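Cyanophycinase-like exopeptidase (actinobacterium SCGC AAA027-L06, PDB 6NQC) probably hydrolyses peptide bonds as a serine-type exopeptidase of family S51, related to the cyanophycinases. Local coordinates at residues Lys55-Gln60 / Lys112-Ile117; Ile61-Gly66 / Leu94-Arg99; Glu100-Pro105 / Ile132-Trp137; Ile117-Gly122 / Gly148-Cys153. All blocks are in the same frame, centred on the assembly; numbering follows the deposited sequence.

Contact 1: residues Lys55-Gln60 / Lys112-Ile117; sequences KPIFLQ and KDAALI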
loop_
_atom_site.group_PDB
_atom_site.type_symbol
_atom_site.label_atom_id
_atom_site.label_comp_id
_atom_site.label_asym_id
_atom_site.label_seq_id
_atom_site.Cartn_x
_atom_site.Cartn_y
_atom_site.Cartn_z
ATOM N N LYS A 55 4.908 17.662 -5.833
ATOM C CA LYS A 55 3.857 18.026 -6.761
ATOM C C LYS A 55 2.521 17.464 -6.292
ATOM O O LYS A 55 2.443 16.291 -5.882
ATOM C CB LYS A 55 4.135 17.482 -8.162
ATOM C CG LYS A 55 5.223 18.199 -8.945
ATOM C CD LYS A 55 5.245 17.668 -10.382
ATOM C CE LYS A 55 6.640 17.738 -11.005
ATOM N NZ LYS A 55 6.570 17.905 -12.503
ATOM N N PRO A 56 1.445 18.210 -6.422
ATOM C CA PRO A 56 0.131 17.734 -5.923
ATOM C C PRO A 56 -0.546 16.731 -6.858
ATOM O O PRO A 56 -1.637 16.911 -7.341
ATOM C CB PRO A 56 -0.660 19.053 -5.842
ATOM C CG PRO A 56 -0.140 19.857 -7.032
ATOM C CD PRO A 56 1.358 19.547 -7.054
ATOM N N ILE A 57 0.147 15.606 -7.105
ATOM C CA ILE A 57 -0.424 14.568 -7.966
ATOM C C ILE A 57 -0.747 13.314 -7.143
ATOM O O ILE A 57 -0.095 13.017 -6.140
ATOM C CB ILE A 57 0.491 14.190 -9.161
ATOM C CG1 ILE A 57 1.887 13.840 -8.668
ATOM C CG2 ILE A 57 0.538 15.324 -10.206
ATOM C CD1 ILE A 57 2.652 13.025 -9.672
ATOM N N PHE A 58 -1.779 12.597 -7.594
ATOM C CA PHE A 58 -2.256 11.312 -7.076
ATOM C C PHE A 58 -1.805 10.267 -8.087
ATOM O O PHE A 58 -2.472 10.008 -9.091
ATOM C CB PHE A 58 -3.775 11.354 -6.944
ATOM C CG PHE A 58 -4.387 10.227 -6.185
ATOM C CD1 PHE A 58 -3.685 9.059 -5.875
ATOM C CD2 PHE A 58 -5.700 10.336 -5.770
ATOM C CE1 PHE A 58 -4.315 8.035 -5.181
ATOM C CE2 PHE A 58 -6.317 9.315 -5.070
ATOM C CZ PHE A 58 -5.622 8.166 -4.778
ATOM N N LEU A 59 -0.631 9.692 -7.842
ATOM C CA LEU A 59 -0.010 8.765 -8.769
ATOM C C LEU A 59 -0.488 7.354 -8.420
ATOM O O LEU A 59 -0.411 6.934 -7.262
ATOM C CB LEU A 59 1.514 8.896 -8.676
ATOM C CG LEU A 59 2.337 8.489 -9.880
ATOM C CD1 LEU A 59 3.721 9.132 -9.876
ATOM C CD2 LEU A 59 2.468 6.968 -9.838
ATOM N N GLN A 60 -1.036 6.658 -9.398
ATOM C CA GLN A 60 -1.757 5.403 -9.174
ATOM C C GLN A 60 -1.075 4.287 -9.944
ATOM O O GLN A 60 -0.817 4.415 -11.142
ATOM C CB GLN A 60 -3.217 5.547 -9.586
ATOM C CG GLN A 60 -3.898 6.602 -8.774
ATOM C CD GLN A 60 -5.243 7.005 -9.316
ATOM O OE1 GLN A 60 -5.678 6.516 -10.363
ATOM N NE2 GLN A 60 -5.933 7.874 -8.574
ATOM N N LYS A 112 9.250 10.294 -8.940
ATOM C CA LYS A 112 10.243 10.908 -8.086
ATOM C C LYS A 112 9.787 12.241 -7.515
ATOM O O LYS A 112 10.453 12.771 -6.620
ATOM C CB LYS A 112 11.566 11.099 -8.850
ATOM C CG LYS A 112 12.280 9.781 -9.114
ATOM C CD LYS A 112 13.707 9.984 -9.565
ATOM C CE LYS A 112 13.982 9.209 -10.847
ATOM N NZ LYS A 112 15.321 8.535 -10.841
ATOM N N ASP A 113 8.666 12.781 -7.989
ATOM C CA ASP A 113 8.056 13.968 -7.348
ATOM C C ASP A 113 6.529 13.831 -7.342
ATOM O O ASP A 113 5.822 14.384 -8.188
ATOM C CB ASP A 113 8.517 15.241 -8.067
ATOM C CG ASP A 113 8.055 16.508 -7.386
ATOM O OD1 ASP A 113 7.268 16.424 -6.414
ATOM O OD2 ASP A 113 8.483 17.581 -7.852
ATOM N N ALA A 114 6.007 13.103 -6.354
ATOM C CA ALA A 114 4.578 12.818 -6.289
ATOM C C ALA A 114 4.106 12.957 -4.851
ATOM O O ALA A 114 4.703 12.369 -3.949
ATOM C CB ALA A 114 4.279 11.422 -6.864
ATOM N N ALA A 115 3.030 13.726 -4.638
ATOM C CA ALA A 115 2.504 13.862 -3.283
ATOM C C ALA A 115 1.995 12.526 -2.728
ATOM O O ALA A 115 2.130 12.245 -1.522
ATOM C CB ALA A 115 1.377 14.875 -3.222
ATOM N N LEU A 116 1.391 11.714 -3.580
ATOM C CA LEU A 116 0.967 10.374 -3.174
ATOM C C LEU A 116 1.236 9.371 -4.284
ATOM O O LEU A 116 0.928 9.607 -5.461
ATOM C CB LEU A 116 -0.535 10.373 -2.805
ATOM C CG LEU A 116 -1.267 9.050 -2.602
ATOM C CD1 LEU A 116 -0.680 8.218 -1.460
ATOM C CD2 LEU A 116 -2.731 9.261 -2.342
ATOM N N ILE A 117 1.794 8.226 -3.893
ATOM C CA ILE A 117 1.927 7.070 -4.769
ATOM C C ILE A 117 1.116 5.957 -4.133
ATOM O O ILE A 117 1.269 5.701 -2.930
ATOM C CB ILE A 117 3.401 6.686 -4.965
ATOM C CG1 ILE A 117 4.144 7.847 -5.622
ATOM C CG2 ILE A 117 3.527 5.443 -5.780
ATOM C CD1 ILE A 117 5.658 7.635 -5.606
#
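The Phe58 ring is sandwiched: Leu116 CD2 sits over one face, 3.9 Å from the ring centroid, and Gln60 NE2 lies above the centre of the opposite face on its way to Gly80 O. Leu116 and Phe58 run side by side, and CG of Phe58 anti to its backbone N (chi1 -169°) lays the ring alongside the leucine. Ile46 of helix 39-51 packs on both. The other flat group is the Asp113 carboxylate, whose OD1 takes the Lys55 N-H on its syn side at 2.7 Å, the donor well out of the carboxylate plane. Lys55 CG crosses close to OD2, but the ammonium group runs on past it without touching. With an alanine in place of Asp113, the Lys55 N-H would probably lose its acceptor and the aliphatic part of the lysine the group it rests on. From here the two chains become neighbouring parallel strands of the central sheet. Leu116 N donates to Ile57 O at 3.2 Å, and Leu59 N to Leu116 O at 2.8 Å. On the sheet face opposite Phe58, Ala114 CB rests against the ends of both Ile57 and Leu59, 3.6 Å from Ile57 CD1 and 3.8 Å from Leu59 CD1.

Contact 2: residues Ile61-Gly66 / Leu94-Arg99; sequences IPTAAG and LPVLKR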
loop_
_atom_site.group_PDB
_atom_site.type_symbol
_atom_site.label_atom_id
_atom_site.label_comp_id
_atom_site.label_asym_id
_atom_site.label_seq_id
_atom_site.Cartn_x
_atom_site.Cartn_y
_atom_site.Cartn_z
ATOM N N ILE A 61 -0.713 3.229 -9.232
ATOM C CA ILE A 61 0.071 2.141 -9.808
ATOM C C ILE A 61 -0.731 0.852 -9.687
ATOM O O ILE A 61 -0.987 0.342 -8.569
ATOM C CB ILE A 61 1.453 2.035 -9.142
ATOM C CG1 ILE A 61 2.223 3.336 -9.368
ATOM C CG2 ILE A 61 2.185 0.863 -9.709
ATOM C CD1 ILE A 61 3.585 3.361 -8.795
ATOM N N PRO A 62 -1.183 0.307 -10.824
ATOM C CA PRO A 62 -2.104 -0.825 -10.792
ATOM C C PRO A 62 -1.422 -2.139 -11.109
ATOM O O PRO A 62 -2.087 -3.100 -11.484
ATOM C CB PRO A 62 -3.098 -0.451 -11.903
ATOM C CG PRO A 62 -2.154 0.081 -12.950
ATOM C CD PRO A 62 -1.082 0.864 -12.192
ATOM N N THR A 63 -0.113 -2.191 -10.965
ATOM C CA THR A 63 0.638 -3.360 -11.382
ATOM C C THR A 63 0.166 -4.656 -10.764
ATOM O O THR A 63 0.321 -5.718 -11.377
ATOM C CB THR A 63 2.128 -3.139 -11.020
ATOM O OG1 THR A 63 2.515 -1.862 -11.525
ATOM C CG2 THR A 63 3.011 -4.233 -11.599
ATOM N N ALA A 64 -0.387 -4.622 -9.536
ATOM C CA ALA A 64 -0.960 -5.824 -8.948
ATOM C C ALA A 64 -2.001 -6.447 -9.867
ATOM O O ALA A 64 -2.218 -7.653 -9.783
ATOM C CB ALA A 64 -1.583 -5.529 -7.579
ATOM N N ALA A 65 -2.627 -5.653 -10.744
ATOM C CA ALA A 65 -3.652 -6.144 -11.642
ATOM C C ALA A 65 -3.130 -6.337 -13.053
ATOM O O ALA A 65 -3.934 -6.474 -13.980
ATOM C CB ALA A 65 -4.844 -5.191 -11.632
ATOM N N GLY A 66 -1.797 -6.328 -13.233
ATOM C CA GLY A 66 -1.174 -6.333 -14.551
ATOM C C GLY A 66 -1.433 -7.560 -15.407
ATOM O O GLY A 66 -1.179 -7.517 -16.609
ATOM N N LEU A 94 -0.111 5.077 -13.979
ATOM C CA LEU A 94 1.146 4.535 -14.522
ATOM C C LEU A 94 0.871 3.123 -14.981
ATOM O O LEU A 94 0.824 2.202 -14.148
ATOM C CB LEU A 94 2.247 4.514 -13.468
ATOM C CG LEU A 94 3.385 5.503 -13.649
ATOM C CD1 LEU A 94 2.786 6.889 -13.615
ATOM C CD2 LEU A 94 4.422 5.345 -12.577
ATOM N N PRO A 95 0.648 2.897 -16.278
ATOM C CA PRO A 95 0.231 1.524 -16.717
ATOM C C PRO A 95 1.419 0.562 -16.758
ATOM O O PRO A 95 1.870 0.166 -17.787
ATOM C CB PRO A 95 -0.325 1.814 -18.115
ATOM C CG PRO A 95 0.401 3.046 -18.604
ATOM C CD PRO A 95 0.641 3.883 -17.382
ATOM N N VAL A 96 1.966 0.273 -15.575
ATOM C CA VAL A 96 3.116 -0.623 -15.460
ATOM C C VAL A 96 2.541 -2.016 -15.241
ATOM O O VAL A 96 2.123 -2.366 -14.139
ATOM C CB VAL A 96 4.064 -0.209 -14.339
ATOM C CG1 VAL A 96 5.125 -1.259 -14.096
ATOM C CG2 VAL A 96 4.716 1.119 -14.691
ATOM N N LEU A 97 2.482 -2.807 -16.311
ATOM C CA LEU A 97 1.764 -4.068 -16.244
ATOM C C LEU A 97 2.671 -5.282 -16.272
ATOM O O LEU A 97 2.230 -6.373 -15.888
ATOM C CB LEU A 97 0.764 -4.160 -17.393
ATOM C CG LEU A 97 -0.140 -2.951 -17.592
ATOM C CD1 LEU A 97 -1.163 -3.237 -18.687
ATOM C CD2 LEU A 97 -0.851 -2.534 -16.316
ATOM N N LYS A 98 3.909 -5.121 -16.719
ATOM C CA LYS A 98 4.905 -6.183 -16.712
ATOM C C LYS A 98 6.240 -5.528 -16.383
ATOM O O LYS A 98 6.389 -4.311 -16.453
ATOM C CB LYS A 98 4.940 -6.936 -18.059
ATOM C CG LYS A 98 5.243 -6.051 -19.265
ATOM C CD LYS A 98 5.020 -6.783 -20.600
ATOM C CE LYS A 98 5.582 -5.962 -21.774
ATOM N NZ LYS A 98 4.921 -4.623 -21.904
ATOM N N ARG A 99 7.231 -6.359 -16.080
ATOM C CA ARG A 99 8.464 -5.871 -15.491
ATOM C C ARG A 99 9.226 -4.958 -16.446
ATOM O O ARG A 99 9.859 -3.992 -16.002
ATOM C CB ARG A 99 9.301 -7.079 -15.048
ATOM C CG ARG A 99 10.543 -6.701 -14.327
ATOM C CD ARG A 99 11.189 -7.880 -13.616
ATOM N NE ARG A 99 12.455 -7.446 -13.028
ATOM C CZ ARG A 99 12.612 -7.088 -11.763
ATOM N NH1 ARG A 99 11.584 -7.128 -10.925
ATOM N NH2 ARG A 99 13.803 -6.689 -11.338
#
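Thr63 turns OG1 to the position opposite its carbonyl carbon (chi1 -50°), which aims the hydroxyl at the backbone of Val96, while CG1 of Val96, lying anti to its own N (chi1 171°), borders the same hydroxyl. Thr63 OG1 donates to Val96 O at 2.7 Å, coming in bent to one flank of the carbonyl at a C=O...donor angle of 140° and a little out of its plane. The same oxygen receives a longer contact from Thr63 CA, 3.3 Å away, so a single carbonyl meets both the backbone and the side chain of the threonine. Leu127 and Thr130 of helix 124-131 also touch Thr63.

The two segments are the loops that leave the C-terminal ends of the parallel strands 57-61 and 90-93, which helix 70-87 joins in a beta-alpha-beta crossover. Near the strands, Ile61 CG1 rests on Leu94 CB at 4.3 Å. Next to them Pro62 CD comes within 3.0 Å of Leu94 O, an oxygen that already accepts from Val96 N across the inverse gamma turn centred on Pro95. Further out the loops come together at Gly66, whose CA is 3.7 Å from Leu97 O. A beta carbon on Gly66 would collide with that oxygen, so the close approach of the two backbones probably depends on there being no side chain here. Leu97 O has its polar partner elsewhere, in the hydroxyl of Tyr126, while Leu97 CB lies against the glycine backbone.

Contact 3: residues Glu100-Pro105 / Ile132-Trp137; sequences EDADNP and INTPLW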
loop_
_atom_site.group_PDB
_atom_site.type_symbol
_atom_site.label_atom_id
_atom_site.label_comp_id
_atom_site.label_asym_id
_atom_site.label_seq_id
_atom_site.Cartn_x
_atom_site.Cartn_y
_atom_site.Cartn_z
ATOM N N GLU A 100 9.154 -5.215 -17.754
ATOM C CA GLU A 100 9.801 -4.329 -18.708
ATOM C C GLU A 100 9.313 -2.892 -18.556
ATOM O O GLU A 100 10.098 -1.948 -18.708
ATOM C CB GLU A 100 9.542 -4.826 -20.132
ATOM C CG GLU A 100 9.836 -6.320 -20.363
ATOM C CD GLU A 100 8.733 -7.263 -19.832
ATOM O OE1 GLU A 100 7.793 -7.548 -20.576
ATOM O OE2 GLU A 100 8.811 -7.718 -18.664
ATOM N N ASP A 101 8.034 -2.696 -18.221
ATOM C CA ASP A 101 7.512 -1.343 -18.091
ATOM C C ASP A 101 8.111 -0.592 -16.905
ATOM O O ASP A 101 8.050 0.627 -16.876
ATOM C CB ASP A 101 5.984 -1.382 -17.937
ATOM C CG ASP A 101 5.297 -2.103 -19.073
ATOM O OD1 ASP A 101 5.882 -2.166 -20.172
ATOM O OD2 ASP A 101 4.195 -2.659 -18.836
ATOM N N ALA A 102 8.664 -1.296 -15.916
ATOM C CA ALA A 102 9.260 -0.646 -14.762
ATOM C C ALA A 102 10.623 -0.055 -15.065
ATOM O O ALA A 102 11.269 0.453 -14.158
ATOM C CB ALA A 102 9.326 -1.635 -13.595
ATOM N N ASP A 103 11.072 -0.102 -16.324
ATOM C CA ASP A 103 12.307 0.550 -16.755
ATOM C C ASP A 103 12.034 1.817 -17.561
ATOM O O ASP A 103 12.969 2.558 -17.848
ATOM C CB ASP A 103 13.165 -0.396 -17.624
ATOM C CG ASP A 103 13.592 -1.673 -16.896
ATOM O OD1 ASP A 103 13.907 -1.624 -15.690
ATOM O OD2 ASP A 103 13.640 -2.736 -17.555
ATOM N N ASN A 104 10.770 2.071 -17.956
ATOM C CA ASN A 104 10.375 3.286 -18.663
ATOM C C ASN A 104 10.869 4.538 -17.955
ATOM O O ASN A 104 10.331 4.919 -16.910
ATOM C CB ASN A 104 8.842 3.301 -18.778
ATOM C CG ASN A 104 8.330 4.380 -19.695
ATOM O OD1 ASN A 104 8.815 5.503 -19.689
ATOM N ND2 ASN A 104 7.326 4.038 -20.484
ATOM N N PRO A 105 11.857 5.233 -18.517
ATOM C CA PRO A 105 12.415 6.418 -17.826
ATOM C C PRO A 105 11.421 7.553 -17.636
ATOM O O PRO A 105 11.638 8.397 -16.760
ATOM C CB PRO A 105 13.572 6.869 -18.740
ATOM C CG PRO A 105 13.804 5.721 -19.694
ATOM C CD PRO A 105 12.474 5.029 -19.846
ATOM N N ILE A 132 10.036 -5.503 -7.888
ATOM C CA ILE A 132 11.133 -5.583 -6.916
ATOM C C ILE A 132 12.442 -5.268 -7.623
ATOM O O ILE A 132 12.711 -5.776 -8.721
ATOM C CB ILE A 132 11.171 -6.964 -6.250
ATOM C CG1 ILE A 132 12.141 -6.969 -5.087
ATOM C CG2 ILE A 132 11.532 -8.024 -7.293
ATOM C CD1 ILE A 132 12.044 -8.242 -4.201
ATOM N N ASN A 133 13.268 -4.434 -6.995
ATOM C CA ASN A 133 14.599 -4.123 -7.511
ATOM C C ASN A 133 14.553 -3.577 -8.933
ATOM O O ASN A 133 15.407 -3.890 -9.772
ATOM C CB ASN A 133 15.520 -5.344 -7.457
ATOM C CG ASN A 133 15.650 -5.897 -6.083
ATOM O OD1 ASN A 133 15.516 -5.168 -5.092
ATOM N ND2 ASN A 133 15.911 -7.181 -5.992
ATOM N N THR A 134 13.575 -2.700 -9.202
ATOM C CA THR A 134 13.509 -2.060 -10.494
ATOM C C THR A 134 13.828 -0.576 -10.336
ATOM O O THR A 134 13.684 -0.002 -9.248
ATOM C CB THR A 134 12.128 -2.166 -11.145
ATOM O OG1 THR A 134 11.179 -1.540 -10.264
ATOM C CG2 THR A 134 11.722 -3.581 -11.427
ATOM N N PRO A 135 14.181 0.099 -11.421
ATOM C CA PRO A 135 14.385 1.545 -11.313
ATOM C C PRO A 135 13.121 2.258 -10.869
ATOM O O PRO A 135 13.196 3.223 -10.111
ATOM C CB PRO A 135 14.830 1.947 -12.729
ATOM C CG PRO A 135 14.633 0.785 -13.598
ATOM C CD PRO A 135 14.562 -0.438 -12.753
ATOM N N LEU A 136 11.948 1.781 -11.280
ATOM C CA LEU A 136 10.696 2.428 -10.860
ATOM C C LEU A 136 10.511 2.330 -9.348
ATOM O O LEU A 136 10.144 3.312 -8.683
ATOM C CB LEU A 136 9.515 1.785 -11.592
ATOM C CG LEU A 136 8.176 2.456 -11.271
ATOM C CD1 LEU A 136 8.057 3.728 -12.075
ATOM C CD2 LEU A 136 7.030 1.530 -11.544
ATOM N N TRP A 137 10.759 1.158 -8.785
ATOM C CA TRP A 137 10.646 1.017 -7.336
ATOM C C TRP A 137 11.650 1.932 -6.622
ATOM O O TRP A 137 11.324 2.563 -5.624
ATOM C CB TRP A 137 10.856 -0.454 -6.905
ATOM C CG TRP A 137 11.088 -0.444 -5.456
ATOM C CD1 TRP A 137 12.268 -0.640 -4.803
ATOM C CD2 TRP A 137 10.122 -0.109 -4.457
ATOM N NE1 TRP A 137 12.095 -0.431 -3.454
ATOM C CE2 TRP A 137 10.785 -0.125 -3.211
ATOM C CE3 TRP A 137 8.772 0.227 -4.497
ATOM C CZ2 TRP A 137 10.139 0.177 -2.019
ATOM C CZ3 TRP A 137 8.131 0.511 -3.311
ATOM C CH2 TRP A 137 8.812 0.480 -2.092
#
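Ala102, in a 3-10 turn that ends at Asp103, points its CB toward the start of helix 135-145. That methyl meets Thr134 CB at 3.8 Å and Leu136 CB at 4.0 Å, in the corner formed by the capping residue and one in the first turn; Leu131 of helix 124-131 closes in on it as well. The carbonyl of Ala102 faces the same way. Its oxygen accepts from Leu136 N at 3.2 Å, with the donor in the carbonyl plane although the N-H is bent to 138°. Pro135 CG lies beside this bond, 3.4 Å from Ala102 O.

At Asp103 the beta carbon heads away from the helix, yet the carboxylate swings back. With CG beside the backbone N (chi1 -60°), OD1 reaches the proline ring obliquely and stands 3.2 Å from Pro135 CD. Asn104 then hands the chain over to helix 105-110 as its N-cap, its OD1 making weak bonds to Glu106 N and Phe107 N.

Thr134 plays the same part for helix 135-145: its OG1 accepts from Trp137 N at 3.1 Å and itself bonds to Leu131 O, so two hydrogen bonds hold the hydroxyl. In this first turn, then, Pro135 has no N-H to satisfy, Leu136 N takes an acceptor from the neighbouring 3-10 turn, and Trp137 N takes one from the cap. The amides that the helix cannot satisfy from within are served from outside it, and the negative charge of Asp103 beside the same end would probably sit well with the helix dipole.

Contact 4: residues Ile117-Gly122 / Gly148-Cys153; sequences IYFSGG and GSLAGC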
loop_
_atom_site.group_PDB
_atom_site.type_symbol
_atom_site.label_atom_id
_atom_site.label_comp_id
_atom_site.label_asym_id
_atom_site.label_seq_id
_atom_site.Cartn_x
_atom_site.Cartn_y
_atom_site.Cartn_z
ATOM N N ILE A 117 1.794 8.226 -3.893
ATOM C CA ILE A 117 1.927 7.070 -4.769
ATOM C C ILE A 117 1.116 5.957 -4.133
ATOM O O ILE A 117 1.269 5.701 -2.930
ATOM C CB ILE A 117 3.401 6.686 -4.965
ATOM C CG1 ILE A 117 4.144 7.847 -5.622
ATOM C CG2 ILE A 117 3.527 5.443 -5.780
ATOM C CD1 ILE A 117 5.658 7.635 -5.606
ATOM N N TYR A 118 0.191 5.358 -4.900
ATOM C CA TYR A 118 -0.784 4.386 -4.402
ATOM C C TYR A 118 -0.666 3.078 -5.178
ATOM O O TYR A 118 -0.762 3.086 -6.403
ATOM C CB TYR A 118 -2.209 4.957 -4.541
ATOM C CG TYR A 118 -3.198 4.370 -3.583
ATOM C CD1 TYR A 118 -3.712 3.082 -3.793
ATOM C CD2 TYR A 118 -3.608 5.066 -2.444
ATOM C CE1 TYR A 118 -4.613 2.533 -2.917
ATOM C CE2 TYR A 118 -4.497 4.497 -1.555
ATOM C CZ TYR A 118 -4.999 3.219 -1.813
ATOM O OH TYR A 118 -5.896 2.609 -0.964
ATOM N N PHE A 119 -0.426 1.956 -4.465
ATOM C CA PHE A 119 -0.522 0.628 -5.067
ATOM C C PHE A 119 -1.940 0.104 -4.858
ATOM O O PHE A 119 -2.342 -0.153 -3.724
ATOM C CB PHE A 119 0.473 -0.362 -4.447
ATOM C CG PHE A 119 1.902 -0.030 -4.700
ATOM C CD1 PHE A 119 2.407 -0.014 -5.986
ATOM C CD2 PHE A 119 2.755 0.236 -3.647
ATOM C CE1 PHE A 119 3.754 0.282 -6.223
ATOM C CE2 PHE A 119 4.088 0.550 -3.869
ATOM C CZ PHE A 119 4.593 0.581 -5.169
ATOM N N SER A 120 -2.702 -0.079 -5.935
ATOM C CA SER A 120 -4.024 -0.677 -5.798
ATOM C C SER A 120 -3.920 -2.208 -5.782
ATOM O O SER A 120 -2.833 -2.797 -5.900
ATOM C CB SER A 120 -4.962 -0.192 -6.898
ATOM O OG SER A 120 -4.363 -0.302 -8.173
ATOM N N GLY A 121 -5.074 -2.842 -5.588
ATOM C CA GLY A 121 -5.145 -4.262 -5.304
ATOM C C GLY A 121 -4.996 -5.152 -6.551
ATOM O O GLY A 121 -4.957 -4.697 -7.695
ATOM N N GLY A 122 -4.890 -6.444 -6.280
ATOM C CA GLY A 122 -4.680 -7.464 -7.271
ATOM C C GLY A 122 -3.900 -8.636 -6.687
ATOM O O GLY A 122 -4.228 -9.162 -5.625
ATOM N N GLY A 148 7.113 12.217 0.081
ATOM C CA GLY A 148 5.892 11.842 -0.596
ATOM C C GLY A 148 5.179 10.706 0.122
ATOM O O GLY A 148 5.806 9.791 0.663
ATOM N N SER A 149 3.848 10.804 0.166
ATOM C CA SER A 149 3.046 9.762 0.784
ATOM C C SER A 149 3.052 8.499 -0.088
ATOM O O SER A 149 3.084 8.550 -1.319
ATOM C CB SER A 149 1.605 10.233 0.978
ATOM O OG SER A 149 1.567 11.224 1.980
ATOM N N LEU A 150 2.983 7.347 0.578
ATOM C CA LEU A 150 2.942 6.054 -0.086
ATOM C C LEU A 150 1.916 5.180 0.625
ATOM O O LEU A 150 1.893 5.121 1.865
ATOM C CB LEU A 150 4.317 5.379 -0.065
ATOM C CG LEU A 150 4.460 3.979 -0.667
ATOM C CD1 LEU A 150 4.265 4.089 -2.167
ATOM C CD2 LEU A 150 5.847 3.437 -0.415
ATOM N N ALA A 151 1.047 4.538 -0.162
ATOM C CA ALA A 151 -0.012 3.705 0.374
ATOM C C ALA A 151 -0.182 2.486 -0.512
ATOM O O ALA A 151 0.133 2.511 -1.704
ATOM C CB ALA A 151 -1.340 4.500 0.496
ATOM N N GLY A 152 -0.663 1.416 0.094
ATOM C CA GLY A 152 -1.023 0.219 -0.625
ATOM C C GLY A 152 -2.271 -0.392 -0.042
ATOM O O GLY A 152 -2.481 -0.410 1.182
ATOM N N CYS A 153 -3.136 -0.852 -0.935
ATOM C CA CYS A 153 -4.423 -1.421 -0.570
ATOM C C CYS A 153 -4.444 -2.902 -0.927
ATOM O O CYS A 153 -4.081 -3.279 -2.049
ATOM C CB CYS A 153 -5.543 -0.671 -1.275
ATOM S SG CYS A 153 -7.145 -1.359 -0.984
#
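Tyr118 leaves its strand with CG anti to the backbone N (chi1 -155°), and from CB outward its ring leans across 149-153. CB packs on the Phe58 ring of the strand on the other side. CD2 and CE2 lie against Ala151 CB, CD2 at 3.8 Å, and CE1 meets Cys153 CB at 3.7 Å. At the tip, OH comes to 3.3 Å from Cys153 CB, while Tyr34 meets the ring with its plane turned about 50°. The strand segments 117-119 and 149-153 run parallel, their axes 13° apart, and four backbone bonds join them, among them Phe119 N to Ala151 O at 2.9 Å and Cys153 N to Phe119 O at 3.0 Å. On the opposite face Leu150 CD1 touches both Ile117 CB and Phe119 CE2, 3.9 Å from each. Cutting Tyr118 back to an alanine would probably take away the ring's share of the cover over Ala151 and Cys153 and open a gap beside them. Gly152 fits the first glycine of a GxSxG nucleophile elbow, in which Ser154 would be the nucleophile. Regular backbone bonding up to Cys153, with tyrosine carbons against its CB, implies that the strand is firmly placed where the presumed elbow begins.

In the fold
Contacts 1 and 4, whose centres are 11 Å apart, share Ile117 and strand 116-119, which lies between strands 57-61 and 149-153 in the central sheet. Contact 2 continues from strand 57-61 and its neighbour 90-93 into the loops at their C-terminal ends. Along the chain contact 2 is nested within contact 1, contact 4 opens after contact 1 closes, and contact 3 crosses both, its segments alternating with theirs. Contact 3, about 11 Å from contact 2 between centres, is tied to it by the bond from Arg99 to Ile132 O, while Trp137 reaches Phe119 of contact 4. The four join the parallel strands to nearby loops and a helix, next to strand 149-153, which leads into the probable nucleophile elbow.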